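Local coordinates for protein carbohydrate binding module (Ruminococcus flavefaciens, PDB 4V1K) that probably binds plant cell-wall polysaccharide, as a non-catalytic carbohydrate-binding module of the cellulosomal family 9 glycoside hydrolase Cel9A, at residues 42-47 / 125-130; 58-63 / 113-118; 11-16 / 119-124; 6-11 / 31-36. All coordinates share one frame; numbering follows the deposited sequence.

Contact 1. Residues 42-47 / 125-130; sequences TEVQVN and DSVVLK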
loop_
_atom_site.group_PDB
_atom_site.type_symbol
_atom_site.label_atom_id
_atom_site.label_comp_id
_atom_site.label_asym_id
_atom_site.label_seq_id
_atom_site.Cartn_x
_atom_site.Cartn_y
_atom_site.Cartn_z
ATOM N N THR A 42 5.792 2.847 10.359
ATOM C CA THR A 42 7.013 2.077 10.144
ATOM C C THR A 42 6.868 0.994 9.083
ATOM O O THR A 42 7.862 0.591 8.452
ATOM C CB THR A 42 7.481 1.412 11.455
ATOM O OG1 THR A 42 6.395 0.710 12.073
ATOM C CG2 THR A 42 8.001 2.463 12.411
ATOM N N GLU A 43 5.653 0.502 8.897
ATOM C CA GLU A 43 5.426 -0.568 7.923
ATOM C C GLU A 43 4.001 -0.459 7.380
ATOM O O GLU A 43 3.065 -0.098 8.133
ATOM C CB GLU A 43 5.688 -1.919 8.627
ATOM C CG GLU A 43 5.779 -3.159 7.792
ATOM C CD GLU A 43 6.234 -4.363 8.652
ATOM O OE1 GLU A 43 7.274 -4.305 9.346
ATOM O OE2 GLU A 43 5.546 -5.373 8.659
ATOM N N VAL A 44 3.835 -0.840 6.116
ATOM C CA VAL A 44 2.518 -1.024 5.495
ATOM C C VAL A 44 2.403 -2.463 4.998
ATOM O O VAL A 44 3.319 -2.958 4.355
ATOM C CB VAL A 44 2.314 -0.066 4.314
ATOM C CG1 VAL A 44 0.915 -0.198 3.734
ATOM C CG2 VAL A 44 2.537 1.363 4.740
ATOM N N GLN A 45 1.303 -3.128 5.325
ATOM C CA GLN A 45 1.029 -4.478 4.858
ATOM C C GLN A 45 -0.288 -4.518 4.082
ATOM O O GLN A 45 -1.292 -3.943 4.522
ATOM C CB GLN A 45 0.949 -5.467 6.023
ATOM C CG GLN A 45 2.265 -5.613 6.751
ATOM C CD GLN A 45 2.265 -6.726 7.779
ATOM O OE1 GLN A 45 1.244 -7.000 8.398
ATOM N NE2 GLN A 45 3.429 -7.376 7.971
ATOM N N VAL A 46 -0.248 -5.166 2.919
ATOM C CA VAL A 46 -1.427 -5.355 2.078
ATOM C C VAL A 46 -1.687 -6.874 2.019
ATOM O O VAL A 46 -0.864 -7.648 1.507
ATOM C CB VAL A 46 -1.243 -4.748 0.693
ATOM C CG1 VAL A 46 -2.489 -4.997 -0.156
ATOM C CG2 VAL A 46 -0.951 -3.233 0.820
ATOM N N ASN A 47 -2.846 -7.280 2.534
ATOM C CA ASN A 47 -3.258 -8.691 2.577
ATOM C C ASN A 47 -4.176 -8.973 1.409
ATOM O O ASN A 47 -5.234 -8.329 1.269
ATOM C CB ASN A 47 -3.915 -9.010 3.917
ATOM C CG ASN A 47 -2.953 -8.825 5.061
ATOM O OD1 ASN A 47 -1.956 -9.533 5.155
ATOM N ND2 ASN A 47 -3.216 -7.853 5.906
ATOM N N ASP A 125 -7.951 -7.677 0.744
ATOM C CA ASP A 125 -8.774 -7.954 1.916
ATOM C C ASP A 125 -8.571 -6.956 3.051
ATOM O O ASP A 125 -9.549 -6.568 3.724
ATOM C CB ASP A 125 -8.513 -9.364 2.419
ATOM C CG ASP A 125 -8.910 -10.441 1.402
ATOM O OD1 ASP A 125 -10.006 -10.373 0.812
ATOM O OD2 ASP A 125 -8.120 -11.380 1.228
ATOM N N SER A 126 -7.319 -6.568 3.287
ATOM C CA SER A 126 -7.022 -5.557 4.280
ATOM C C SER A 126 -5.731 -4.792 3.975
ATOM O O SER A 126 -4.875 -5.294 3.246
ATOM C CB SER A 126 -6.972 -6.174 5.680
ATOM O OG SER A 126 -5.959 -7.145 5.814
ATOM N N VAL A 127 -5.641 -3.580 4.531
ATOM C CA VAL A 127 -4.427 -2.777 4.519
ATOM C C VAL A 127 -4.158 -2.411 5.986
ATOM O O VAL A 127 -5.066 -1.967 6.696
ATOM C CB VAL A 127 -4.534 -1.522 3.629
ATOM C CG1 VAL A 127 -3.201 -0.773 3.637
ATOM C CG2 VAL A 127 -4.971 -1.888 2.210
ATOM N N VAL A 128 -2.915 -2.630 6.427
ATOM C CA VAL A 128 -2.491 -2.450 7.812
ATOM C C VAL A 128 -1.343 -1.453 7.900
ATOM O O VAL A 128 -0.373 -1.569 7.160
ATOM C CB VAL A 128 -2.053 -3.792 8.448
ATOM C CG1 VAL A 128 -1.718 -3.620 9.919
ATOM C CG2 VAL A 128 -3.169 -4.821 8.327
ATOM N N LEU A 129 -1.490 -0.468 8.783
ATOM C CA LEU A 129 -0.404 0.444 9.131
ATOM C C LEU A 129 0.148 0.037 10.487
ATOM O O LEU A 129 -0.613 -0.098 11.469
ATOM C CB LEU A 129 -0.909 1.889 9.168
ATOM C CG LEU A 129 -1.657 2.437 7.962
ATOM C CD1 LEU A 129 -2.078 3.900 8.219
ATOM C CD2 LEU A 129 -0.819 2.347 6.701
ATOM N N LYS A 130 1.446 -0.217 10.549
ATOM C CA LYS A 130 2.151 -0.438 11.826
ATOM C C LYS A 130 2.899 0.844 12.209
ATOM O O LYS A 130 3.489 1.495 11.360
ATOM C CB LYS A 130 3.144 -1.599 11.682
ATOM C CG LYS A 130 2.514 -2.944 11.287
ATOM C CD LYS A 130 3.537 -4.078 11.335
ATOM C CE LYS A 130 2.891 -5.434 11.073
ATOM N NZ LYS A 130 3.797 -6.582 11.377
#
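Lys130 runs alongside Glu43, both side chains pointing the same way off the sheet, and crosses the amide end of Gln45 at a slant. The lysine chain is fully extended beyond CG, which carries NZ up to the carboxylate of Glu43; the salt bridge is long, with Lys130 NZ 3.5 Å from Glu43 OE2. Gln45 flanks the lysine on the next hydrogen-bonded pair, its OE1 3.5 Å from Lys130 CE. An alanine at Gln45 would remove this amide and would probably free the end of Lys130 to swing away from Glu43, weakening an already long ion pair. At the far end of the same face, Asn47 ND2 donates to Ser126 OG at 2.8 Å, and its OD1 bonds Thr89 on the next strand, so both ends of the amide are held. Val128 CG2 packs against Asn47 ND2 between these polar groups.

The opposite face is wholly apolar. Val44 CG2 lies 4.0 Å from Leu129 CD2, and Val44 CG1 lies 4.2 Å from Val127 CG1; Phe61 of the facing sheet packs on Val44 and Val46, while Phe33 covers Val127 and Leu129.

Between the two faces, backbone bonds set the register, among them Val128 N to Gln45 O at 2.8 Å and Gln45 N to Val128 O at 2.9 Å. A classic beta bulge interrupts the pairing toward each end of the segments: Thr42 and Glu43 oppose Lys130, and Asp125 and Ser126 oppose Asn47. This is the central antiparallel pair of a four-stranded sheet, largely polar outside and aliphatic inside, as in a beta-sandwich.

Contact 2. Residues 58-63 / 113-118; sequences VGQFGT and GVWWID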
loop_
_atom_site.group_PDB
_atom_site.type_symbol
_atom_site.label_atom_id
_atom_site.label_comp_id
_atom_site.label_asym_id
_atom_site.label_seq_id
_atom_site.Cartn_x
_atom_site.Cartn_y
_atom_site.Cartn_z
ATOM N N VAL A 58 5.037 -7.859 -8.418
ATOM C CA VAL A 58 6.090 -6.862 -8.536
ATOM C C VAL A 58 5.406 -5.509 -8.475
ATOM O O VAL A 58 4.432 -5.257 -9.190
ATOM C CB VAL A 58 6.863 -6.966 -9.851
ATOM C CG1 VAL A 58 7.979 -5.924 -9.909
ATOM C CG2 VAL A 58 7.428 -8.362 -10.053
ATOM N N GLY A 59 5.908 -4.620 -7.623
ATOM C CA GLY A 59 5.306 -3.286 -7.506
ATOM C C GLY A 59 6.053 -2.395 -6.541
ATOM O O GLY A 59 7.161 -2.684 -6.163
ATOM N N GLN A 60 5.437 -1.271 -6.195
ATOM C CA GLN A 60 6.038 -0.244 -5.353
ATOM C C GLN A 60 4.920 0.478 -4.646
ATOM O O GLN A 60 3.798 0.558 -5.171
ATOM C CB GLN A 60 6.759 0.826 -6.201
ATOM C CG GLN A 60 8.149 0.535 -6.569
ATOM C CD GLN A 60 8.757 1.563 -7.460
ATOM O OE1 GLN A 60 8.557 1.510 -8.650
ATOM N NE2 GLN A 60 9.564 2.463 -6.903
ATOM N N PHE A 61 5.250 1.040 -3.485
ATOM C CA PHE A 61 4.329 1.912 -2.744
ATOM C C PHE A 61 4.706 3.380 -2.929
ATOM O O PHE A 61 5.882 3.735 -3.063
ATOM C CB PHE A 61 4.312 1.599 -1.240
ATOM C CG PHE A 61 3.683 0.269 -0.891
ATOM C CD1 PHE A 61 4.305 -0.931 -1.215
ATOM C CD2 PHE A 61 2.481 0.217 -0.234
ATOM C CE1 PHE A 61 3.731 -2.145 -0.879
ATOM C CE2 PHE A 61 1.906 -0.988 0.123
ATOM C CZ PHE A 61 2.532 -2.192 -0.204
ATOM N N GLY A 62 3.674 4.233 -2.918
ATOM C CA GLY A 62 3.866 5.671 -2.849
ATOM C C GLY A 62 2.991 6.299 -1.774
ATOM O O GLY A 62 1.998 5.707 -1.344
ATOM N N THR A 63 3.340 7.510 -1.371
ATOM C CA THR A 63 2.573 8.229 -0.359
ATOM C C THR A 63 2.601 9.738 -0.571
ATOM O O THR A 63 3.608 10.327 -0.997
ATOM C CB THR A 63 3.077 7.889 1.072
ATOM O OG1 THR A 63 2.311 8.580 2.075
ATOM C CG2 THR A 63 4.560 8.249 1.227
ATOM N N GLY A 113 1.033 0.167 -5.670
ATOM C CA GLY A 113 1.322 0.020 -7.091
ATOM C C GLY A 113 1.489 -1.453 -7.460
ATOM O O GLY A 113 2.240 -2.196 -6.800
ATOM N N VAL A 114 0.799 -1.873 -8.515
ATOM C CA VAL A 114 0.904 -3.234 -9.033
ATOM C C VAL A 114 1.479 -3.183 -10.447
ATOM O O VAL A 114 0.770 -2.874 -11.417
ATOM C CB VAL A 114 -0.474 -3.974 -9.041
ATOM C CG1 VAL A 114 -0.282 -5.441 -9.430
ATOM C CG2 VAL A 114 -1.137 -3.902 -7.677
ATOM N N TRP A 115 2.775 -3.444 -10.571
ATOM C CA TRP A 115 3.403 -3.442 -11.906
ATOM C C TRP A 115 3.179 -4.767 -12.652
ATOM O O TRP A 115 3.111 -4.782 -13.893
ATOM C CB TRP A 115 4.900 -3.151 -11.790
ATOM C CG TRP A 115 5.349 -1.892 -11.061
ATOM C CD1 TRP A 115 6.628 -1.668 -10.581
ATOM C CD2 TRP A 115 4.600 -0.701 -10.739
ATOM N NE1 TRP A 115 6.711 -0.446 -9.985
ATOM C CE2 TRP A 115 5.493 0.173 -10.058
ATOM C CE3 TRP A 115 3.260 -0.293 -10.916
ATOM C CZ2 TRP A 115 5.102 1.456 -9.601
ATOM C CZ3 TRP A 115 2.883 0.977 -10.461
ATOM C CH2 TRP A 115 3.802 1.822 -9.788
ATOM N N TRP A 116 3.034 -5.854 -11.894
ATOM C CA TRP A 116 2.748 -7.190 -12.433
ATOM C C TRP A 116 2.223 -8.054 -11.328
ATOM O O TRP A 116 2.658 -7.917 -10.194
ATOM C CB TRP A 116 4.005 -7.846 -12.969
ATOM C CG TRP A 116 3.790 -9.197 -13.594
ATOM C CD1 TRP A 116 4.043 -10.427 -13.025
ATOM C CD2 TRP A 116 3.284 -9.459 -14.911
ATOM N NE1 TRP A 116 3.719 -11.425 -13.917
ATOM C CE2 TRP A 116 3.240 -10.848 -15.074
ATOM C CE3 TRP A 116 2.829 -8.645 -15.947
ATOM C CZ2 TRP A 116 2.809 -11.437 -16.260
ATOM C CZ3 TRP A 116 2.382 -9.243 -17.123
ATOM C CH2 TRP A 116 2.381 -10.625 -17.266
ATOM N N ILE A 117 1.291 -8.941 -11.638
ATOM C CA ILE A 117 0.956 -10.018 -10.711
ATOM C C ILE A 117 0.585 -11.230 -11.572
ATOM O O ILE A 117 -0.124 -11.087 -12.576
ATOM C CB ILE A 117 -0.150 -9.584 -9.689
ATOM C CG1 ILE A 117 -0.360 -10.659 -8.613
ATOM C CG2 ILE A 117 -1.439 -9.210 -10.401
ATOM C CD1 ILE A 117 -1.079 -10.176 -7.371
ATOM N N ASP A 118 1.069 -12.421 -11.193
ATOM C CA ASP A 118 0.891 -13.624 -12.013
ATOM C C ASP A 118 -0.603 -13.999 -12.080
ATOM O O ASP A 118 -1.144 -14.188 -13.141
ATOM C CB ASP A 118 1.697 -14.778 -11.444
ATOM C CG ASP A 118 3.188 -14.758 -11.820
ATOM O OD1 ASP A 118 3.580 -14.205 -12.879
ATOM O OD2 ASP A 118 3.990 -15.337 -11.032
#
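Residues 58-60 and 113-116 run antiparallel, 166° apart, and at Val58 the pairing is a classic beta bulge, since Val58 O accepts from both Trp115 N (2.8 Å) and Trp116 N (3.1 Å). Val58 N returns a bond to Trp116 O. The bulge coincides with a corner in the chain at Trp115, whose indole folds back over residues 59 and 60. Gly59 CA sits over one face of the five-membered ring, 3.8 Å from its centroid. Gly59 has no side chain, and a CB there would collide with Gly113 O. Further along the ring, NE1 donates to Gln60 OE1 at 3.0 Å; the oxygen lies in the indole plane and is met on a lone pair, with the amide plane turned 86° to the ring. Gln60 NE2 is held in turn by Gly76 O on the neighbouring strand. A leucine in place of Trp115 would probably uncover Gly59 and leave Gln60 OE1 without its indole donor. Trp116 points elsewhere: its NE1 bonds Asp118 OD1, and its exposed ring touches a bound 2-hydroxybutane-1,4-diol. One tryptophan is thus fixed against the sheet by a CH-pi contact and a directed hydrogen bond, whereas the other presents an aromatic surface that could suit a polyol or sugar.

Contact 3. Residues 11-16 / 119-124; sequences NKKVTY and CDEFTI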
loop_
_atom_site.group_PDB
_atom_site.type_symbol
_atom_site.label_atom_id
_atom_site.label_comp_id
_atom_site.label_asym_id
_atom_site.label_seq_id
_atom_site.Cartn_x
_atom_site.Cartn_y
_atom_site.Cartn_z
ATOM N N ASN A 11 -12.128 -4.882 0.947
ATOM C CA ASN A 11 -12.748 -5.944 0.111
ATOM C C ASN A 11 -12.784 -5.509 -1.351
ATOM O O ASN A 11 -13.847 -5.521 -2.020
ATOM C CB ASN A 11 -14.169 -6.290 0.599
ATOM C CG ASN A 11 -14.730 -7.566 -0.042
ATOM O OD1 ASN A 11 -13.996 -8.520 -0.328
ATOM N ND2 ASN A 11 -16.051 -7.593 -0.253
ATOM N N LYS A 12 -11.635 -5.052 -1.836
ATOM C CA LYS A 12 -11.587 -4.447 -3.156
ATOM C C LYS A 12 -11.075 -5.434 -4.197
ATOM O O LYS A 12 -9.925 -5.872 -4.130
ATOM C CB LYS A 12 -10.711 -3.203 -3.132
ATOM C CG LYS A 12 -10.683 -2.466 -4.462
ATOM C CD LYS A 12 -9.861 -1.195 -4.378
ATOM C CE LYS A 12 -9.771 -0.521 -5.743
ATOM N NZ LYS A 12 -11.102 -0.165 -6.305
ATOM N N LYS A 13 -11.925 -5.754 -5.165
ATOM C CA LYS A 13 -11.562 -6.648 -6.298
ATOM C C LYS A 13 -10.741 -5.878 -7.345
ATOM O O LYS A 13 -11.117 -4.766 -7.794
ATOM C CB LYS A 13 -12.822 -7.208 -6.953
ATOM C CG LYS A 13 -12.573 -8.087 -8.169
ATOM C CD LYS A 13 -11.915 -9.413 -7.824
ATOM C CE LYS A 13 -11.530 -10.172 -9.090
ATOM N NZ LYS A 13 -12.655 -10.381 -10.060
ATOM N N VAL A 14 -9.615 -6.461 -7.703
ATOM C CA VAL A 14 -8.717 -5.906 -8.718
ATOM C C VAL A 14 -8.496 -6.924 -9.847
ATOM O O VAL A 14 -8.208 -8.096 -9.595
ATOM C CB VAL A 14 -7.360 -5.540 -8.117
ATOM C CG1 VAL A 14 -6.437 -4.869 -9.160
ATOM C CG2 VAL A 14 -7.527 -4.575 -6.959
ATOM N N THR A 15 -8.631 -6.471 -11.095
ATOM C CA THR A 15 -8.260 -7.276 -12.273
ATOM C C THR A 15 -7.067 -6.555 -12.903
ATOM O O THR A 15 -7.229 -5.487 -13.501
ATOM C CB THR A 15 -9.433 -7.387 -13.266
ATOM O OG1 THR A 15 -10.572 -8.005 -12.618
ATOM C CG2 THR A 15 -9.044 -8.206 -14.495
ATOM N N TYR A 16 -5.857 -7.104 -12.729
ATOM C CA TYR A 16 -4.635 -6.409 -13.163
ATOM C C TYR A 16 -4.679 -6.014 -14.637
ATOM O O TYR A 16 -4.341 -4.874 -15.014
ATOM C CB TYR A 16 -3.361 -7.264 -12.840
ATOM C CG TYR A 16 -2.107 -6.759 -13.536
ATOM C CD1 TYR A 16 -1.442 -5.624 -13.104
ATOM C CD2 TYR A 16 -1.665 -7.362 -14.699
ATOM C CE1 TYR A 16 -0.316 -5.138 -13.793
ATOM C CE2 TYR A 16 -0.575 -6.893 -15.388
ATOM C CZ TYR A 16 0.098 -5.778 -14.941
ATOM O OH TYR A 16 1.183 -5.332 -15.670
ATOM N N CYS A 119 -1.274 -14.064 -10.946
ATOM C CA CYS A 119 -2.715 -14.324 -10.913
ATOM C C CYS A 119 -3.443 -13.004 -11.215
ATOM O O CYS A 119 -3.321 -12.032 -10.460
ATOM C CB CYS A 119 -3.104 -14.853 -9.541
ATOM S SG CYS A 119 -4.868 -15.137 -9.331
ATOM N N ASP A 120 -4.242 -12.957 -12.249
ATOM C CA ASP A 120 -4.726 -11.640 -12.737
ATOM C C ASP A 120 -5.767 -10.965 -11.832
ATOM O O ASP A 120 -5.817 -9.729 -11.703
ATOM C CB ASP A 120 -5.297 -11.796 -14.144
ATOM C CG ASP A 120 -5.371 -10.502 -14.900
ATOM O OD1 ASP A 120 -4.314 -9.840 -15.007
ATOM O OD2 ASP A 120 -6.463 -10.158 -15.436
ATOM N N GLU A 121 -6.594 -11.791 -11.229
ATOM C CA GLU A 121 -7.718 -11.363 -10.426
ATOM C C GLU A 121 -7.451 -11.663 -8.964
ATOM O O GLU A 121 -7.159 -12.806 -8.579
ATOM C CB GLU A 121 -9.012 -12.035 -10.899
ATOM C CG GLU A 121 -9.429 -11.531 -12.279
ATOM C CD GLU A 121 -10.720 -12.106 -12.828
ATOM O OE1 GLU A 121 -11.638 -12.493 -12.082
ATOM O OE2 GLU A 121 -10.816 -12.131 -14.075
ATOM N N PHE A 122 -7.529 -10.624 -8.141
ATOM C CA PHE A 122 -7.322 -10.802 -6.695
ATOM C C PHE A 122 -8.127 -9.779 -5.918
ATOM O O PHE A 122 -8.608 -8.792 -6.479
ATOM C CB PHE A 122 -5.823 -10.720 -6.345
ATOM C CG PHE A 122 -5.218 -9.344 -6.545
ATOM C CD1 PHE A 122 -4.769 -8.955 -7.797
ATOM C CD2 PHE A 122 -5.066 -8.461 -5.501
ATOM C CE1 PHE A 122 -4.216 -7.718 -8.006
ATOM C CE2 PHE A 122 -4.502 -7.201 -5.703
ATOM C CZ PHE A 122 -4.072 -6.830 -6.958
ATOM N N THR A 123 -8.275 -10.030 -4.625
ATOM C CA THR A 123 -8.952 -9.098 -3.710
ATOM C C THR A 123 -7.993 -8.562 -2.660
ATOM O O THR A 123 -7.183 -9.322 -2.078
ATOM C CB THR A 123 -10.153 -9.790 -3.013
ATOM O OG1 THR A 123 -11.075 -10.277 -4.001
ATOM C CG2 THR A 123 -10.908 -8.808 -2.108
ATOM N N ILE A 124 -8.050 -7.244 -2.459
ATOM C CA ILE A 124 -7.371 -6.591 -1.323
ATOM C C ILE A 124 -8.302 -6.733 -0.124
ATOM O O ILE A 124 -9.334 -6.001 0.013
ATOM C CB ILE A 124 -7.034 -5.098 -1.622
ATOM C CG1 ILE A 124 -6.086 -5.015 -2.826
ATOM C CG2 ILE A 124 -6.414 -4.401 -0.400
ATOM C CD1 ILE A 124 -5.858 -3.589 -3.318
#
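Val14 meets Phe122 on the inner face of the sheet, where the apolar contacts gather. Its CB stands over one face of the phenyl ring, 4.0 Å from the centroid and displaced toward the rim at CZ. With Phe122 CG between the backbone N and the carbonyl carbon (chi1 68°), the ring lies beside Val14, pointing the same way. Val14 CG2 also touches Ile124 CD1 at 4.1 Å, and Ile26, Ile117 and Phe112 of the facing sheet pack against this group.

The charged contacts lie on the other face. Lys13 is bent at chi2 and chi4, and its NZ forms a salt bridge with Glu121 OE1 at 3.1 Å, reaching the oxygen from above the carboxylate plane. Thr15 lies beside the aliphatic part of Glu121, with OG1 3.7 Å from CG.

Backbone hydrogen bonds join the strands antiparallel, with Val14 N to Phe122 O at 2.8 Å. They begin at a G1 beta bulge, where Asn11 and Lys12 both oppose Ile124, and finish with Tyr16 N bonded to Asp120 O at 2.8 Å. There the carboxylate of Asp120 stands nearly perpendicular to the Tyr16 ring, with OD1 at the ring's edge, while OD2 is bonded to Ser17.

The division of chemistry implies an edge pairing with two different faces: the ion pair lies on exposed residues, where solvent probably weakens it, while the buried Val14, Phe122 and Ile124 rely on apolar and CH-pi packing.

Contact 4. Residues 6-11 / 31-36; sequences YTIKPN and KDFGIS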
loop_
_atom_site.group_PDB
_atom_site.type_symbol
_atom_site.label_atom_id
_atom_site.label_comp_id
_atom_site.label_asym_id
_atom_site.label_seq_id
_atom_site.Cartn_x
_atom_site.Cartn_y
_atom_site.Cartn_z
ATOM N N TYR A 6 -3.307 0.289 12.799
ATOM C CA TYR A 6 -4.649 0.542 12.306
ATOM C C TYR A 6 -4.867 -0.343 11.075
ATOM O O TYR A 6 -3.974 -0.492 10.232
ATOM C CB TYR A 6 -4.809 2.002 11.874
ATOM C CG TYR A 6 -4.619 3.033 12.930
ATOM C CD1 TYR A 6 -5.663 3.378 13.739
ATOM C CD2 TYR A 6 -3.430 3.721 13.067
ATOM C CE1 TYR A 6 -5.538 4.353 14.718
ATOM C CE2 TYR A 6 -3.284 4.695 14.029
ATOM C CZ TYR A 6 -4.350 5.004 14.862
ATOM O OH TYR A 6 -4.241 5.981 15.801
ATOM N N THR A 7 -6.099 -0.827 10.910
ATOM C CA THR A 7 -6.442 -1.652 9.778
ATOM C C THR A 7 -7.712 -1.151 9.078
ATOM O O THR A 7 -8.659 -0.705 9.760
ATOM C CB THR A 7 -6.708 -3.108 10.262
ATOM O OG1 THR A 7 -5.517 -3.635 10.867
ATOM C CG2 THR A 7 -7.127 -4.024 9.092
ATOM N N ILE A 8 -7.715 -1.213 7.740
ATOM C CA ILE A 8 -8.951 -1.095 6.963
ATOM C C ILE A 8 -9.232 -2.399 6.207
ATOM O O ILE A 8 -8.288 -3.118 5.847
ATOM C CB ILE A 8 -8.967 0.119 5.976
ATOM C CG1 ILE A 8 -7.829 0.019 4.951
ATOM C CG2 ILE A 8 -8.932 1.440 6.756
ATOM C CD1 ILE A 8 -7.899 1.047 3.844
ATOM N N LYS A 9 -10.522 -2.661 5.953
ATOM C CA LYS A 9 -10.954 -3.858 5.210
ATOM C C LYS A 9 -11.735 -3.443 3.961
ATOM O O LYS A 9 -12.985 -3.378 3.975
ATOM C CB LYS A 9 -11.788 -4.781 6.104
ATOM C CG LYS A 9 -10.971 -5.610 7.086
ATOM C CD LYS A 9 -11.897 -6.528 7.875
ATOM C CE LYS A 9 -11.218 -7.777 8.417
ATOM N NZ LYS A 9 -10.587 -7.591 9.757
ATOM N N PRO A 10 -10.997 -3.158 2.853
ATOM C CA PRO A 10 -11.721 -2.580 1.697
ATOM C C PRO A 10 -12.469 -3.600 0.835
ATOM O O PRO A 10 -13.340 -3.199 0.066
ATOM C CB PRO A 10 -10.635 -1.916 0.873
ATOM C CG PRO A 10 -9.345 -2.263 1.466
ATOM C CD PRO A 10 -9.535 -3.093 2.700
ATOM N N ASN A 11 -12.128 -4.882 0.947
ATOM C CA ASN A 11 -12.748 -5.944 0.111
ATOM C C ASN A 11 -12.784 -5.509 -1.351
ATOM O O ASN A 11 -13.847 -5.521 -2.020
ATOM C CB ASN A 11 -14.169 -6.290 0.599
ATOM C CG ASN A 11 -14.730 -7.566 -0.042
ATOM O OD1 ASN A 11 -13.996 -8.520 -0.328
ATOM N ND2 ASN A 11 -16.051 -7.593 -0.253
ATOM N N LYS A 31 -7.332 9.132 6.081
ATOM C CA LYS A 31 -8.439 9.406 6.970
ATOM C C LYS A 31 -9.328 8.161 7.225
ATOM O O LYS A 31 -9.985 8.061 8.287
ATOM C CB LYS A 31 -9.268 10.597 6.471
ATOM C CG LYS A 31 -10.022 10.360 5.191
ATOM C CD LYS A 31 -10.981 11.503 4.895
ATOM C CE LYS A 31 -11.333 11.565 3.406
ATOM N NZ LYS A 31 -12.081 12.821 3.079
ATOM N N ASP A 32 -9.313 7.193 6.294
ATOM C CA ASP A 32 -10.098 5.972 6.459
ATOM C C ASP A 32 -9.576 5.098 7.604
ATOM O O ASP A 32 -10.346 4.279 8.165
ATOM C CB ASP A 32 -10.134 5.127 5.193
ATOM C CG ASP A 32 -10.948 5.773 4.029
ATOM O OD1 ASP A 32 -11.452 6.890 4.130
ATOM O OD2 ASP A 32 -11.073 5.101 2.984
ATOM N N PHE A 33 -8.298 5.277 7.956
ATOM C CA PHE A 33 -7.685 4.497 9.042
ATOM C C PHE A 33 -7.937 5.087 10.430
ATOM O O PHE A 33 -7.927 4.359 11.412
ATOM C CB PHE A 33 -6.170 4.411 8.861
ATOM C CG PHE A 33 -5.728 3.612 7.658
ATOM C CD1 PHE A 33 -5.679 4.202 6.389
ATOM C CD2 PHE A 33 -5.342 2.285 7.786
ATOM C CE1 PHE A 33 -5.282 3.476 5.277
ATOM C CE2 PHE A 33 -4.903 1.568 6.688
ATOM C CZ PHE A 33 -4.884 2.148 5.432
ATOM N N GLY A 34 -8.092 6.406 10.526
ATOM C CA GLY A 34 -8.261 7.076 11.816
ATOM C C GLY A 34 -6.962 7.450 12.517
ATOM O O GLY A 34 -6.974 7.747 13.706
ATOM N N ILE A 35 -5.863 7.414 11.763
ATOM C CA ILE A 35 -4.517 7.760 12.229
ATOM C C ILE A 35 -4.369 9.230 12.624
ATOM O O ILE A 35 -4.888 10.118 11.934
ATOM C CB ILE A 35 -3.430 7.325 11.187
ATOM C CG1 ILE A 35 -2.016 7.546 11.715
ATOM C CG2 ILE A 35 -3.595 8.020 9.850
ATOM C CD1 ILE A 35 -0.957 6.822 10.915
ATOM N N SER A 36 -3.665 9.473 13.733
ATOM C CA SER A 36 -3.326 10.822 14.180
ATOM C C SER A 36 -2.013 11.297 13.532
ATOM O O SER A 36 -1.114 10.504 13.230
ATOM C CB SER A 36 -3.139 10.836 15.720
ATOM O OG SER A 36 -2.513 12.031 16.179
#
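Ile8 has CG1 between its backbone N and carbonyl carbon (chi1 60°), which sets CG2 anti to the carbonyl carbon and over the ring of Phe33. The methyl lies close to the ring axis, 3.9 Å from the centroid and 13° off the normal, a centred CH-pi contact. With chi2 anti, CD1 reaches forward to Phe33 CZ at 3.6 Å, so two branches of one isoleucine cover the same ring from its centre to its far rim. CG2 also approaches the backbone of the loop, 3.5 Å from Asp32 O. Tyr6 O lies at the edge of the Phe33 ring, near its plane.

The loop of residues 31-36 follows strand 25-29 of one sheet and precedes strand 41-49 of the other, so it belongs to a connection between the two layers of the sandwich. It packs against residues 6-8 of the edge strand 5-15 without any hydrogen bond between the two segments; Tyr6 and Ile8 are backbone-bonded to Leu129 and Val127 of strand 121-131, and Phe33 also packs on Leu129.

Tyr6 makes the second aromatic contact. Its CB meets Phe33 CB at 4.1 Å, and its ring crosses Ile35 at about a right angle, with Ile35 CA over one face, offset toward the rim, 4.1 Å from the centroid. Ile35 CB adds a contact of 3.9 Å to Tyr6 CE2. Beyond the ring, Tyr6 OH bonds Glu39 OE1, an oxygen that also accepts from Ser36 N. Between Phe33 and Ile35 the backbone turns through Gly34, whose positive phi (87°) would jam a side chain against the preceding carbonyl.

In the fold
Contacts 1 and 3 hold the same strand, 121-131, between its neighbours 41-49 and 5-15, and both set a polar face outside and an apolar one inside; contact 1 is central, contact 3 nearer the periphery. Contact 2 belongs to the facing sheet and meets contact 1 through the interior, joining the layers, while Tyr16 of contact 3 touches Trp115, Trp116 and Ile117. Contact 4, at the surface, continues strand 5-15 from contact 3, sharing Asn11, and lies about 20 Å from contact 2, centre to centre. The first three are strand pairings fastened by backbone bonds; contact 4 is held by aromatic and aliphatic packing.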